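Local coordinates for thioredoxin family protein (Streptococcus pneumoniae, PDB 2YP6), which probably acts as a surface-exposed thiol-disulfide oxidoreductase of the thioredoxin fold that helps the pneumococcus resist extracellular oxidative stress, at residues I149-L157 with K166-N174. Sequence-based numbering, arbitrary orientation.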
loop_
_atom_site.group_PDB
_atom_site.type_symbol
_atom_site.label_atom_id
_atom_site.label_comp_id
_atom_site.label_asym_id
_atom_site.label_seq_id
_atom_site.Cartn_x
_atom_site.Cartn_y
_atom_site.Cartn_z
ATOM N N ILE A 149 3.189 -7.420 9.468
ATOM C CA ILE A 149 3.638 -7.937 8.198
ATOM C C ILE A 149 4.586 -9.118 8.441
ATOM O O ILE A 149 5.493 -9.023 9.258
ATOM C CB ILE A 149 4.292 -6.829 7.377
ATOM C CG1 ILE A 149 3.274 -5.705 7.130
ATOM C CG2 ILE A 149 4.849 -7.381 6.056
ATOM C CD1 ILE A 149 1.980 -6.164 6.447
ATOM N N ARG A 150 4.328 -10.240 7.773
ATOM C CA ARG A 150 5.189 -11.431 7.889
ATOM C C ARG A 150 5.887 -11.711 6.552
ATOM O O ARG A 150 6.998 -12.246 6.518
ATOM C CB ARG A 150 4.359 -12.657 8.310
ATOM C CG ARG A 150 3.228 -12.984 7.311
ATOM C CD ARG A 150 2.654 -14.418 7.427
ATOM N NE ARG A 150 1.764 -14.577 8.580
ATOM C CZ ARG A 150 0.729 -15.419 8.645
ATOM N NH1 ARG A 150 0.412 -16.207 7.622
ATOM N NH2 ARG A 150 0.003 -15.460 9.756
ATOM N N SER A 151 5.223 -11.351 5.452
ATOM C CA SER A 151 5.762 -11.570 4.117
ATOM C C SER A 151 5.314 -10.447 3.202
ATOM O O SER A 151 4.345 -9.727 3.506
ATOM C CB SER A 151 5.246 -12.887 3.563
ATOM O OG SER A 151 3.852 -12.939 3.776
ATOM N N ILE A 152 6.033 -10.262 2.099
ATOM C CA ILE A 152 5.655 -9.208 1.155
ATOM C C ILE A 152 5.622 -9.765 -0.253
ATOM O O ILE A 152 6.311 -10.749 -0.563
ATOM C CB ILE A 152 6.615 -7.961 1.224
ATOM C CG1 ILE A 152 8.066 -8.419 1.254
ATOM C CG2 ILE A 152 6.282 -7.073 2.434
ATOM C CD1 ILE A 152 9.012 -7.290 1.033
ATOM N N PRO A 153 4.788 -9.169 -1.119
ATOM C CA PRO A 153 3.863 -8.088 -0.800
ATOM C C PRO A 153 2.689 -8.609 0.014
ATOM O O PRO A 153 2.337 -9.775 -0.145
ATOM C CB PRO A 153 3.375 -7.627 -2.178
ATOM C CG PRO A 153 3.517 -8.843 -3.065
ATOM C CD PRO A 153 4.652 -9.654 -2.508
ATOM N N THR A 154 2.116 -7.762 0.869
ATOM C CA THR A 154 0.844 -8.042 1.540
ATOM C C THR A 154 -0.073 -6.840 1.283
ATOM O O THR A 154 0.378 -5.686 1.355
ATOM C CB THR A 154 0.999 -8.225 3.050
ATOM O OG1 THR A 154 1.762 -9.401 3.325
ATOM C CG2 THR A 154 -0.352 -8.378 3.724
ATOM N N GLU A 155 -1.333 -7.118 0.930
ATOM C CA GLU A 155 -2.313 -6.071 0.746
ATOM C C GLU A 155 -3.419 -6.209 1.787
ATOM O O GLU A 155 -3.898 -7.313 2.055
ATOM C CB GLU A 155 -2.956 -6.165 -0.633
ATOM C CG GLU A 155 -2.005 -6.003 -1.827
ATOM C CD GLU A 155 -1.211 -7.248 -2.092
ATOM O OE1 GLU A 155 -1.803 -8.363 -2.059
ATOM O OE2 GLU A 155 0.010 -7.123 -2.311
ATOM N N TYR A 156 -3.780 -5.072 2.373
ATOM C CA TYR A 156 -4.974 -4.931 3.205
ATOM C C TYR A 156 -5.965 -4.115 2.419
ATOM O O TYR A 156 -5.644 -3.041 1.927
ATOM C CB TYR A 156 -4.637 -4.207 4.511
ATOM C CG TYR A 156 -3.835 -5.064 5.445
ATOM C CD1 TYR A 156 -2.466 -5.201 5.292
ATOM C CD2 TYR A 156 -4.454 -5.756 6.477
ATOM C CE1 TYR A 156 -1.738 -6.001 6.138
ATOM C CE2 TYR A 156 -3.728 -6.558 7.321
ATOM C CZ TYR A 156 -2.365 -6.688 7.137
ATOM O OH TYR A 156 -1.628 -7.481 7.993
ATOM N N LEU A 157 -7.169 -4.666 2.246
ATOM C CA LEU A 157 -8.247 -3.947 1.594
ATOM C C LEU A 157 -9.196 -3.487 2.695
ATOM O O LEU A 157 -9.849 -4.300 3.365
ATOM C CB LEU A 157 -8.934 -4.868 0.583
ATOM C CG LEU A 157 -8.050 -5.576 -0.441
ATOM C CD1 LEU A 157 -8.902 -6.233 -1.533
ATOM C CD2 LEU A 157 -7.039 -4.625 -1.043
ATOM N N LYS A 166 -10.448 -7.263 3.656
ATOM C CA LYS A 166 -9.726 -8.440 3.181
ATOM C C LYS A 166 -8.242 -8.267 3.401
ATOM O O LYS A 166 -7.768 -7.148 3.493
ATOM C CB LYS A 166 -9.943 -8.680 1.684
ATOM C CG LYS A 166 -11.377 -8.976 1.308
ATOM C CD LYS A 166 -11.472 -10.148 0.337
ATOM C CE LYS A 166 -12.905 -10.376 -0.131
ATOM N NZ LYS A 166 -12.994 -11.575 -0.977
ATOM N N ILE A 167 -7.539 -9.389 3.480
ATOM C CA ILE A 167 -6.091 -9.422 3.518
ATOM C C ILE A 167 -5.632 -10.434 2.476
ATOM O O ILE A 167 -6.170 -11.542 2.384
ATOM C CB ILE A 167 -5.557 -9.884 4.898
ATOM C CG1 ILE A 167 -6.175 -9.057 6.032
ATOM C CG2 ILE A 167 -4.015 -9.780 4.923
ATOM C CD1 ILE A 167 -5.905 -9.610 7.383
ATOM N N GLN A 168 -4.600 -10.077 1.733
ATOM C CA GLN A 168 -4.026 -10.967 0.745
ATOM C C GLN A 168 -2.512 -11.057 0.947
ATOM O O GLN A 168 -1.838 -10.038 1.041
ATOM C CB GLN A 168 -4.344 -10.442 -0.654
ATOM C CG GLN A 168 -3.875 -11.409 -1.761
ATOM C CD GLN A 168 -4.909 -12.481 -2.099
ATOM O OE1 GLN A 168 -6.065 -12.448 -1.639
ATOM N NE2 GLN A 168 -4.513 -13.407 -2.955
ATOM N N PHE A 169 -2.010 -12.276 1.053
ATOM C CA PHE A 169 -0.576 -12.556 1.151
ATOM C C PHE A 169 -0.105 -12.822 -0.269
ATOM O O PHE A 169 -0.633 -13.683 -0.972
ATOM C CB PHE A 169 -0.331 -13.741 2.096
ATOM C CG PHE A 169 -0.938 -13.533 3.459
ATOM C CD1 PHE A 169 -0.373 -12.622 4.355
ATOM C CD2 PHE A 169 -2.086 -14.208 3.844
ATOM C CE1 PHE A 169 -0.936 -12.406 5.612
ATOM C CE2 PHE A 169 -2.657 -13.980 5.085
ATOM C CZ PHE A 169 -2.090 -13.067 5.962
ATOM N N GLY A 170 0.854 -12.041 -0.721
ATOM C CA GLY A 170 1.243 -12.087 -2.115
ATOM C C GLY A 170 0.377 -11.131 -2.915
ATOM O O GLY A 170 -0.515 -10.469 -2.367
ATOM N N ALA A 171 0.641 -11.040 -4.210
ATOM C CA ALA A 171 -0.075 -10.094 -5.059
ATOM C C ALA A 171 -1.535 -10.500 -5.199
ATOM O O ALA A 171 -1.880 -11.676 -5.104
ATOM C CB ALA A 171 0.587 -10.000 -6.433
ATOM N N ILE A 172 -2.392 -9.512 -5.413
ATOM C CA ILE A 172 -3.803 -9.763 -5.716
ATOM C C ILE A 172 -4.079 -9.197 -7.115
ATOM O O ILE A 172 -3.590 -8.128 -7.446
ATOM C CB ILE A 172 -4.727 -9.132 -4.639
ATOM C CG1 ILE A 172 -6.189 -9.521 -4.870
ATOM C CG2 ILE A 172 -4.565 -7.618 -4.571
ATOM C CD1 ILE A 172 -7.094 -9.098 -3.736
ATOM N N SER A 173 -4.812 -9.923 -7.946
ATOM C CA SER A 173 -5.117 -9.429 -9.279
ATOM C C SER A 173 -6.037 -8.220 -9.153
ATOM O O SER A 173 -6.778 -8.092 -8.166
ATOM C CB SER A 173 -5.815 -10.497 -10.108
ATOM O OG SER A 173 -7.105 -10.731 -9.589
ATOM N N ASN A 174 -6.014 -7.361 -10.157
ATOM C CA ASN A 174 -6.888 -6.197 -10.150
ATOM C C ASN A 174 -8.347 -6.668 -10.133
ATOM O O ASN A 174 -9.161 -6.106 -9.418
ATOM C CB ASN A 174 -6.636 -5.308 -11.370
ATOM C CG ASN A 174 -5.324 -4.558 -11.287
ATOM O OD1 ASN A 174 -4.696 -4.483 -10.223
ATOM N ND2 ASN A 174 -4.924 -3.954 -12.404
#
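Glu155 and Gln168 pair across the antiparallel hairpin that ends the thioredoxin-fold sheet, and the glutamate illustrates how a buried acid is accommodated there. Glu155 N donates to Gln168 O (3.0 Å), and Gln168 N returns the bond to Glu155 O (2.9 Å). From CB the chain places CG anti to the carbonyl carbon (chi1 -62°), 4.1 Å from Ile172 CG2. A bend at chi2 (78°) then turns the carboxyl group toward the loop after strand 166-169, with CD 3.3 Å from Gly170 O. OE1 comes within 2.5 Å of Gly170 O and also lies 3.6 Å from Gln168 CB, while OE2 forms a salt bridge with Lys75 of the adjacent strand 71-76.

At the loop end, Gly170 N donates to O of the cis-proline Pro153, whose ring packs on Cys84 of the Cys81-Cys84 disulfide, probably the redox-active pair. On the face bearing Tyr156, Ile167 CG2 sits over the phenol ring, 4.2 Å from its centroid, and the Arg150 guanidinium lies off-centre over one face of the Phe169 ring, a cation-pi contact.

A protonated OE1 giving its hydrogen to Gly170 O would explain their closeness, yet the lysine at OE2 favours the charged form, leaving this unsettled.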